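Local coordinates for protein nucleoporin NUP159 (Saccharomyces cerevisiae, PDB 1XIP) that forms part of the nuclear pore complex and, through its N-terminal beta-propeller domain, tethers the helicase Dbp5 to the pore for mRNA export, at residues Q26-F31 with K59-E64; S50-A55 with L79-E84; L65-D70 with D75-T80. One frame throughout, in Å; residues are numbered along the deposited sequence.

Contact 1 of 3, residues Q26-F31 with K59-E64; sequences QILPSF and KAVVGE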
loop_
_atom_site.group_PDB
_atom_site.type_symbol
_atom_site.label_atom_id
_atom_site.label_comp_id
_atom_site.label_asym_id
_atom_site.label_seq_id
_atom_site.Cartn_x
_atom_site.Cartn_y
_atom_site.Cartn_z
ATOM N N GLN A 26 -0.525 17.983 -10.546
ATOM C CA GLN A 26 -1.842 17.716 -10.001
ATOM C C GLN A 26 -2.700 17.232 -11.135
ATOM O O GLN A 26 -2.859 17.929 -12.127
ATOM C CB GLN A 26 -2.471 18.953 -9.387
ATOM C CG GLN A 26 -3.865 18.646 -8.822
ATOM C CD GLN A 26 -4.348 19.672 -7.834
ATOM O OE1 GLN A 26 -4.274 20.862 -8.096
ATOM N NE2 GLN A 26 -4.855 19.217 -6.707
ATOM N N ILE A 27 -3.221 16.023 -11.003
ATOM C CA ILE A 27 -4.053 15.442 -12.037
ATOM C C ILE A 27 -5.485 15.260 -11.562
ATOM O O ILE A 27 -6.381 14.965 -12.379
ATOM C CB ILE A 27 -3.478 14.096 -12.540
ATOM C CG1 ILE A 27 -3.466 13.055 -11.416
ATOM C CG2 ILE A 27 -2.082 14.319 -13.197
ATOM C CD1 ILE A 27 -3.576 11.625 -11.903
ATOM N N LEU A 28 -5.708 15.442 -10.260
ATOM C CA LEU A 28 -7.035 15.266 -9.683
ATOM C C LEU A 28 -7.247 16.237 -8.537
ATOM O O LEU A 28 -6.296 16.773 -8.019
ATOM C CB LEU A 28 -7.206 13.822 -9.195
ATOM C CG LEU A 28 -7.280 12.717 -10.243
ATOM C CD1 LEU A 28 -7.206 11.346 -9.543
ATOM C CD2 LEU A 28 -8.566 12.857 -11.001
ATOM N N PRO A 29 -8.482 16.460 -8.111
ATOM C CA PRO A 29 -8.710 17.364 -6.978
ATOM C C PRO A 29 -8.159 16.802 -5.651
ATOM O O PRO A 29 -8.050 15.587 -5.460
ATOM C CB PRO A 29 -10.237 17.512 -6.936
ATOM C CG PRO A 29 -10.759 16.308 -7.612
ATOM C CD PRO A 29 -9.735 15.890 -8.637
ATOM N N SER A 30 -7.799 17.731 -4.763
ATOM C CA SER A 30 -7.261 17.453 -3.438
ATOM C C SER A 30 -8.338 16.996 -2.456
ATOM O O SER A 30 -9.520 17.289 -2.624
ATOM C CB SER A 30 -6.584 18.718 -2.901
ATOM O OG SER A 30 -6.127 18.550 -1.574
ATOM N N PHE A 31 -7.911 16.282 -1.420
ATOM C CA PHE A 31 -8.770 15.915 -0.304
ATOM C C PHE A 31 -8.843 17.043 0.743
ATOM O O PHE A 31 -9.577 16.928 1.737
ATOM C CB PHE A 31 -8.227 14.657 0.362
ATOM C CG PHE A 31 -8.609 13.383 -0.328
ATOM C CD1 PHE A 31 -9.894 12.857 -0.192
ATOM C CD2 PHE A 31 -7.670 12.679 -1.099
ATOM C CE1 PHE A 31 -10.238 11.659 -0.803
ATOM C CE2 PHE A 31 -8.014 11.463 -1.730
ATOM C CZ PHE A 31 -9.296 10.958 -1.577
ATOM N N LYS A 59 -13.321 12.490 -6.960
ATOM C CA LYS A 59 -13.334 12.188 -8.396
ATOM C C LYS A 59 -12.526 10.940 -8.693
ATOM O O LYS A 59 -11.336 10.864 -8.352
ATOM C CB LYS A 59 -12.773 13.363 -9.198
ATOM C CG LYS A 59 -13.067 13.304 -10.677
ATOM C CD LYS A 59 -12.027 14.078 -11.461
ATOM C CE LYS A 59 -12.637 15.129 -12.419
ATOM N NZ LYS A 59 -11.707 15.509 -13.565
ATOM N N ALA A 60 -13.177 9.947 -9.301
ATOM C CA ALA A 60 -12.512 8.746 -9.819
ATOM C C ALA A 60 -12.355 8.806 -11.346
ATOM O O ALA A 60 -13.248 9.268 -12.042
ATOM C CB ALA A 60 -13.296 7.513 -9.420
ATOM N N VAL A 61 -11.233 8.325 -11.869
ATOM C CA VAL A 61 -11.034 8.317 -13.338
ATOM C C VAL A 61 -10.356 7.056 -13.869
ATOM O O VAL A 61 -9.467 6.514 -13.234
ATOM C CB VAL A 61 -10.191 9.574 -13.859
ATOM C CG1 VAL A 61 -10.892 10.870 -13.569
ATOM C CG2 VAL A 61 -8.781 9.590 -13.276
ATOM N N VAL A 62 -10.763 6.618 -15.052
ATOM C CA VAL A 62 -9.966 5.691 -15.856
ATOM C C VAL A 62 -9.388 6.471 -17.060
ATOM O O VAL A 62 -10.095 7.248 -17.671
ATOM C CB VAL A 62 -10.846 4.528 -16.328
ATOM C CG1 VAL A 62 -10.101 3.601 -17.240
ATOM C CG2 VAL A 62 -11.330 3.767 -15.143
ATOM N N GLY A 63 -8.112 6.262 -17.384
ATOM C CA GLY A 63 -7.448 6.993 -18.494
ATOM C C GLY A 63 -6.316 6.226 -19.205
ATOM O O GLY A 63 -5.879 5.183 -18.743
ATOM N N GLU A 64 -5.854 6.744 -20.336
ATOM C CA GLU A 64 -4.754 6.130 -21.080
ATOM C C GLU A 64 -3.399 6.335 -20.373
ATOM O O GLU A 64 -3.062 7.453 -19.965
ATOM C CB GLU A 64 -4.687 6.720 -22.482
ATOM C CG GLU A 64 -5.284 5.839 -23.578
ATOM C CD GLU A 64 -4.511 4.522 -23.802
ATOM O OE1 GLU A 64 -3.262 4.447 -23.499
ATOM O OE2 GLU A 64 -5.159 3.549 -24.287
#
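Val61 N makes a probable hydrogen bond to Ala54 O of the neighbouring strand, which fixes the backbone from which the Val61 side chain projects toward Leu28. The two side chains meet tip to tip: Leu28 CD2 lodges against both Val61 methyls, 4.0 Å from CG1 and the same from CG2. The same methyl also meets the lysine, with Leu28 CD2 3.7 Å from Lys59 CD. It thus rests on the side chains of Lys59 and Val61, while Ala60, between them on strand 59-64, points away. Such packing illustrates how adjacent propeller blades are joined. Strand 18-26 completes, as its outermost strand, a blade otherwise built from the C-terminal strands, in the closure characteristic of beta-propellers, and the chain then passes through residues 26-31 onto the next blade, to which strand 59-64 belongs. Leu28 is hydrogen-bonded through the backbone to Gly373 of the first blade, and Ser56 OG binds Pro29 O on the second. The proline ring crosses the lysine at about a right angle, Pro29 CG lying 3.9 Å from Lys59 CB. Because Lys59 CG is anti to the backbone N (chi1 -165°), the aliphatic chain runs past the ring, and Pro29 CD is 4.1 Å from Lys59 CD. A bend at chi3 (-127°) precedes the ammonium group, whose ion pair with Glu84 is long and weak.

Contact 2 of 3, residues S50-A55 with L79-E84; sequences SLFVAA and LTFKWE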
loop_
_atom_site.group_PDB
_atom_site.type_symbol
_atom_site.label_atom_id
_atom_site.label_comp_id
_atom_site.label_asym_id
_atom_site.label_seq_id
_atom_site.Cartn_x
_atom_site.Cartn_y
_atom_site.Cartn_z
ATOM N N SER A 50 -2.574 -0.948 -21.007
ATOM C CA SER A 50 -2.035 0.413 -21.027
ATOM C C SER A 50 -3.043 1.443 -20.472
ATOM O O SER A 50 -3.369 2.425 -21.142
ATOM C CB SER A 50 -1.570 0.801 -22.436
ATOM O OG SER A 50 -0.418 1.631 -22.376
ATOM N N LEU A 51 -3.544 1.206 -19.261
ATOM C CA LEU A 51 -4.527 2.093 -18.643
ATOM C C LEU A 51 -4.174 2.359 -17.187
ATOM O O LEU A 51 -3.359 1.648 -16.619
ATOM C CB LEU A 51 -5.944 1.484 -18.727
ATOM C CG LEU A 51 -6.605 1.175 -20.064
ATOM C CD1 LEU A 51 -7.931 0.574 -19.818
ATOM C CD2 LEU A 51 -6.766 2.404 -20.972
ATOM N N PHE A 52 -4.790 3.391 -16.597
ATOM C CA PHE A 52 -4.750 3.637 -15.145
ATOM C C PHE A 52 -6.129 4.020 -14.630
ATOM O O PHE A 52 -6.931 4.625 -15.364
ATOM C CB PHE A 52 -3.761 4.746 -14.784
ATOM C CG PHE A 52 -4.206 6.128 -15.222
ATOM C CD1 PHE A 52 -4.853 6.997 -14.317
ATOM C CD2 PHE A 52 -4.001 6.553 -16.526
ATOM C CE1 PHE A 52 -5.293 8.254 -14.722
ATOM C CE2 PHE A 52 -4.425 7.802 -16.930
ATOM C CZ PHE A 52 -5.077 8.661 -16.021
ATOM N N VAL A 53 -6.407 3.625 -13.390
ATOM C CA VAL A 53 -7.457 4.221 -12.584
ATOM C C VAL A 53 -6.822 4.962 -11.438
ATOM O O VAL A 53 -5.800 4.525 -10.869
ATOM C CB VAL A 53 -8.349 3.191 -11.846
ATOM C CG1 VAL A 53 -9.765 3.364 -12.205
ATOM C CG2 VAL A 53 -7.859 1.799 -12.019
ATOM N N ALA A 54 -7.490 6.024 -11.025
ATOM C CA ALA A 54 -7.053 6.846 -9.914
ATOM C C ALA A 54 -8.281 7.503 -9.349
ATOM O O ALA A 54 -9.243 7.742 -10.071
ATOM C CB ALA A 54 -6.066 7.886 -10.390
ATOM N N ALA A 55 -8.257 7.753 -8.044
ATOM C CA ALA A 55 -9.293 8.501 -7.382
ATOM C C ALA A 55 -8.698 9.442 -6.320
ATOM O O ALA A 55 -7.923 9.019 -5.466
ATOM C CB ALA A 55 -10.285 7.546 -6.753
ATOM N N LEU A 79 -4.073 16.364 -19.897
ATOM C CA LEU A 79 -4.638 15.114 -19.410
ATOM C C LEU A 79 -6.125 15.072 -19.675
ATOM O O LEU A 79 -6.900 15.847 -19.091
ATOM C CB LEU A 79 -4.365 14.912 -17.924
ATOM C CG LEU A 79 -3.922 13.510 -17.433
ATOM C CD1 LEU A 79 -4.669 13.118 -16.166
ATOM C CD2 LEU A 79 -4.056 12.418 -18.477
ATOM N N THR A 80 -6.508 14.179 -20.582
ATOM C CA THR A 80 -7.900 13.811 -20.796
ATOM C C THR A 80 -8.130 12.394 -20.232
ATOM O O THR A 80 -7.173 11.701 -19.936
ATOM C CB THR A 80 -8.191 13.827 -22.282
ATOM O OG1 THR A 80 -7.234 12.992 -22.946
ATOM C CG2 THR A 80 -7.938 15.208 -22.873
ATOM N N PHE A 81 -9.395 11.978 -20.111
ATOM C CA PHE A 81 -9.770 10.683 -19.506
ATOM C C PHE A 81 -10.703 9.895 -20.418
ATOM O O PHE A 81 -11.274 10.457 -21.344
ATOM C CB PHE A 81 -10.457 10.920 -18.172
ATOM C CG PHE A 81 -9.624 11.680 -17.193
ATOM C CD1 PHE A 81 -8.484 11.092 -16.607
ATOM C CD2 PHE A 81 -9.950 12.994 -16.852
ATOM C CE1 PHE A 81 -7.718 11.791 -15.688
ATOM C CE2 PHE A 81 -9.159 13.717 -15.928
ATOM C CZ PHE A 81 -8.058 13.112 -15.349
ATOM N N LYS A 82 -10.856 8.599 -20.167
ATOM C CA LYS A 82 -11.795 7.783 -20.926
ATOM C C LYS A 82 -13.140 7.779 -20.230
ATOM O O LYS A 82 -14.184 7.712 -20.879
ATOM C CB LYS A 82 -11.316 6.331 -21.067
ATOM C CG LYS A 82 -9.930 6.126 -21.674
ATOM C CD LYS A 82 -9.734 6.930 -22.975
ATOM C CE LYS A 82 -9.863 6.019 -24.207
ATOM N NZ LYS A 82 -10.219 6.754 -25.448
ATOM N N TRP A 83 -13.099 7.824 -18.902
ATOM C CA TRP A 83 -14.285 7.742 -18.062
ATOM C C TRP A 83 -14.032 8.465 -16.756
ATOM O O TRP A 83 -12.907 8.534 -16.305
ATOM C CB TRP A 83 -14.595 6.296 -17.787
ATOM C CG TRP A 83 -15.620 6.039 -16.738
ATOM C CD1 TRP A 83 -16.949 5.842 -16.938
ATOM C CD2 TRP A 83 -15.401 5.876 -15.330
ATOM N NE1 TRP A 83 -17.578 5.588 -15.743
ATOM C CE2 TRP A 83 -16.648 5.600 -14.739
ATOM C CE3 TRP A 83 -14.270 5.945 -14.498
ATOM C CZ2 TRP A 83 -16.805 5.398 -13.371
ATOM C CZ3 TRP A 83 -14.431 5.751 -13.121
ATOM C CH2 TRP A 83 -15.689 5.479 -12.582
ATOM N N GLU A 84 -15.084 9.018 -16.163
ATOM C CA GLU A 84 -14.992 9.649 -14.843
ATOM C C GLU A 84 -16.337 9.668 -14.121
ATOM O O GLU A 84 -17.399 9.689 -14.743
ATOM C CB GLU A 84 -14.420 11.061 -14.936
ATOM C CG GLU A 84 -15.442 12.099 -15.342
ATOM C CD GLU A 84 -15.479 13.292 -14.402
ATOM O OE1 GLU A 84 -14.959 14.378 -14.797
ATOM O OE2 GLU A 84 -16.016 13.154 -13.271
#
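The rings of Phe52 and Phe81 meet rim to rim, Phe52 CZ lying 4.1 Å from Phe81 CE1 and each atom close to the plane of the other ring. The planes are inclined by about 64°, yet each ring meets the other at an edge and neither offers its face, so this is no stack. The faces are occupied by other groups. Over one face of Phe52 comes the CB of Leu68, over the opposite face runs the backbone of Gly63, and Phe81 in turn carries Val61 CG1 over one of its faces. Gly63 has no side chain to keep the ring off, which is consistent with its close fit to the neighbouring strand; with Phe52 CG between the backbone N and the carbonyl carbon (chi1 70°), the ring turns over that strand.

This is an example of packing across the middle of a propeller blade. Strand 59-64 lies between strands 51-56 and 83-86, and the backbones of Phe52 and Phe81 stay well apart, Phe52 CA and Phe81 CA being 9.7 Å from each other; only long side chains bridge the interval. The approach to strand 83-86 is irregular, since Lys82 and Trp83 both face Val62 in a classic beta bulge. Leu51 and Val53, flanking Phe52 in sequence, pack instead on Phe95 of the following blade. Leu79 adds a looser apolar touch to the ring at the end of Phe52, with Leu79 CD1 4.5 Å from Phe52 CZ and approaching obliquely.

Contact 3 of 3, residues L65-D70 with D75-T80; sequences LQLLRD and DSTPLT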
loop_
_atom_site.group_PDB
_atom_site.type_symbol
_atom_site.label_atom_id
_atom_site.label_comp_id
_atom_site.label_asym_id
_atom_site.label_seq_id
_atom_site.Cartn_x
_atom_site.Cartn_y
_atom_site.Cartn_z
ATOM N N LEU A 65 -2.624 5.262 -20.233
ATOM C CA LEU A 65 -1.343 5.313 -19.534
ATOM C C LEU A 65 -0.279 6.140 -20.262
ATOM O O LEU A 65 0.414 6.950 -19.636
ATOM C CB LEU A 65 -0.820 3.903 -19.300
ATOM C CG LEU A 65 -0.089 3.457 -18.027
ATOM C CD1 LEU A 65 0.891 2.343 -18.394
ATOM C CD2 LEU A 65 0.611 4.570 -17.273
ATOM N N GLN A 66 -0.124 5.937 -21.568
ATOM C CA GLN A 66 0.850 6.720 -22.343
ATOM C C GLN A 66 0.576 8.215 -22.192
ATOM O O GLN A 66 1.499 9.011 -22.161
ATOM C CB GLN A 66 0.838 6.333 -23.822
ATOM C CG GLN A 66 1.972 6.926 -24.660
ATOM C CD GLN A 66 3.360 6.503 -24.181
ATOM O OE1 GLN A 66 4.179 7.348 -23.800
ATOM N NE2 GLN A 66 3.625 5.197 -24.197
ATOM N N LEU A 67 -0.704 8.568 -22.083
ATOM C CA LEU A 67 -1.127 9.946 -21.912
ATOM C C LEU A 67 -0.660 10.489 -20.577
ATOM O O LEU A 67 -0.071 11.564 -20.513
ATOM C CB LEU A 67 -2.642 10.061 -22.020
ATOM C CG LEU A 67 -3.259 11.050 -23.011
ATOM C CD1 LEU A 67 -2.453 12.337 -23.062
ATOM C CD2 LEU A 67 -3.371 10.434 -24.405
ATOM N N LEU A 68 -0.896 9.742 -19.516
ATOM C CA LEU A 68 -0.499 10.179 -18.192
ATOM C C LEU A 68 1.016 10.337 -18.100
ATOM O O LEU A 68 1.516 11.331 -17.578
ATOM C CB LEU A 68 -1.011 9.199 -17.149
ATOM C CG LEU A 68 -0.652 9.451 -15.696
ATOM C CD1 LEU A 68 -1.248 10.758 -15.222
ATOM C CD2 LEU A 68 -1.113 8.252 -14.831
ATOM N N ARG A 69 1.744 9.362 -18.631
ATOM C CA ARG A 69 3.191 9.457 -18.667
ATOM C C ARG A 69 3.617 10.764 -19.335
ATOM O O ARG A 69 4.355 11.542 -18.747
ATOM C CB ARG A 69 3.802 8.252 -19.375
ATOM C CG ARG A 69 5.268 8.046 -19.056
ATOM C CD ARG A 69 6.163 8.163 -20.281
ATOM N NE ARG A 69 7.571 8.476 -19.981
ATOM C CZ ARG A 69 8.567 7.580 -19.982
ATOM N NH1 ARG A 69 8.316 6.293 -20.237
ATOM N NH2 ARG A 69 9.815 7.972 -19.717
ATOM N N ASP A 70 3.100 11.016 -20.537
ATOM C CA ASP A 70 3.481 12.162 -21.350
ATOM C C ASP A 70 3.075 13.490 -20.722
ATOM O O ASP A 70 3.791 14.492 -20.848
ATOM C CB ASP A 70 2.850 12.045 -22.732
ATOM C CG ASP A 70 3.545 11.026 -23.612
ATOM O OD1 ASP A 70 4.531 10.402 -23.165
ATOM O OD2 ASP A 70 3.165 10.769 -24.781
ATOM N N ASP A 75 5.606 18.987 -21.076
ATOM C CA ASP A 75 4.723 20.096 -20.685
ATOM C C ASP A 75 3.829 20.523 -21.860
ATOM O O ASP A 75 3.460 21.698 -21.989
ATOM C CB ASP A 75 5.539 21.289 -20.114
ATOM C CG ASP A 75 5.413 21.417 -18.570
ATOM O OD1 ASP A 75 4.731 22.355 -18.087
ATOM O OD2 ASP A 75 5.964 20.627 -17.767
ATOM N N SER A 76 3.468 19.549 -22.695
ATOM C CA SER A 76 2.838 19.836 -23.989
ATOM C C SER A 76 1.532 19.061 -24.225
ATOM O O SER A 76 0.772 19.396 -25.153
ATOM C CB SER A 76 3.826 19.556 -25.138
ATOM O OG SER A 76 3.955 18.146 -25.354
ATOM N N THR A 77 1.282 18.029 -23.413
ATOM C CA THR A 77 0.113 17.174 -23.615
ATOM C C THR A 77 -0.848 17.201 -22.417
ATOM O O THR A 77 -0.481 16.785 -21.309
ATOM C CB THR A 77 0.535 15.712 -23.971
ATOM O OG1 THR A 77 -0.018 14.788 -23.015
ATOM C CG2 THR A 77 2.046 15.532 -23.836
ATOM N N PRO A 78 -2.078 17.680 -22.647
ATOM C CA PRO A 78 -3.069 17.819 -21.575
ATOM C C PRO A 78 -3.565 16.453 -21.123
ATOM O O PRO A 78 -3.448 15.484 -21.883
ATOM C CB PRO A 78 -4.203 18.601 -22.247
ATOM C CG PRO A 78 -3.616 19.133 -23.500
ATOM C CD PRO A 78 -2.627 18.102 -23.947
ATOM N N LEU A 79 -4.073 16.364 -19.897
ATOM C CA LEU A 79 -4.638 15.114 -19.410
ATOM C C LEU A 79 -6.125 15.072 -19.675
ATOM O O LEU A 79 -6.900 15.847 -19.091
ATOM C CB LEU A 79 -4.365 14.912 -17.924
ATOM C CG LEU A 79 -3.922 13.510 -17.433
ATOM C CD1 LEU A 79 -4.669 13.118 -16.166
ATOM C CD2 LEU A 79 -4.056 12.418 -18.477
ATOM N N THR A 80 -6.508 14.179 -20.582
ATOM C CA THR A 80 -7.900 13.811 -20.796
ATOM C C THR A 80 -8.130 12.394 -20.232
ATOM O O THR A 80 -7.173 11.701 -19.936
ATOM C CB THR A 80 -8.191 13.827 -22.282
ATOM O OG1 THR A 80 -7.234 12.992 -22.946
ATOM C CG2 THR A 80 -7.938 15.208 -22.873
#
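Leu67, Leu68 and Asp70 of helix 65-73 pack against Thr77 and Leu79 of the segment that follows, in a helical excursion inserted between the third and the outermost strand of a propeller blade. Glu64, the last residue of the third strand, occupies the N-cap position, and after the helix the chain doubles back along it toward strand 83-86.

The apolar contacts gather about the two leucines at the centre of the segment. Although its CB points away from residues 75-80, Leu68 carries CG anti to the backbone N (chi1 178°), and its CD1 returns to within 4.3 Å of Leu79 CD1. The other methyl of the same partner lies against the helix itself, Leu79 CD2 being 4.2 Å from Leu68 CA. Leu67 also touches this methyl through its CB, while its own tip extends in another direction.

Hydrogen bonds hold the backbone on both sides. Asp70 N binds Gln66 O within the helix, and His71 ND1 binds Thr77 O, joining the loop to the helix's later part.

Contacts of mixed character centre on Thr77. Its methyl packs on the last turn of the segment, with Thr77 CG2 3.7 Å from Asp70 CB and 3.6 Å from Asp70 O. Its hydroxyl side meets Leu67, whose chain crosses that of the threonine. With a glycine at Thr77, Asp70 CB and Leu67 CD1 would probably lose a common neighbour, and a gap would be likely to open between helix and loop. Leu67 CD1 faces two oxygens, 3.5 Å from Thr77 OG1 and 3.5 Å from Pro78 O.

Overall arrangement
From the N terminus, the chain leaves strand 18-26 on the closing blade of the propeller and enters residues 26-31. Contact 1 brings this linker against strand 59-64, closing a loop that includes strands 43-46 and 51-56. Contact 2 opens within that loop, at residues 50-55, and closes beyond it at 79-84, so the two cross; it reaches from strand 51-56 past strand 59-64 to the run-up to strand 83-86 of the same blade. Contact 3 is a short closure of the helix on its own return segment, within the span of contact 2, with which it shares Leu79 and Thr80. Ile27 touches both Leu68 and Leu79, so the linker between blades also meets the helical excursion that follows strand 59-64.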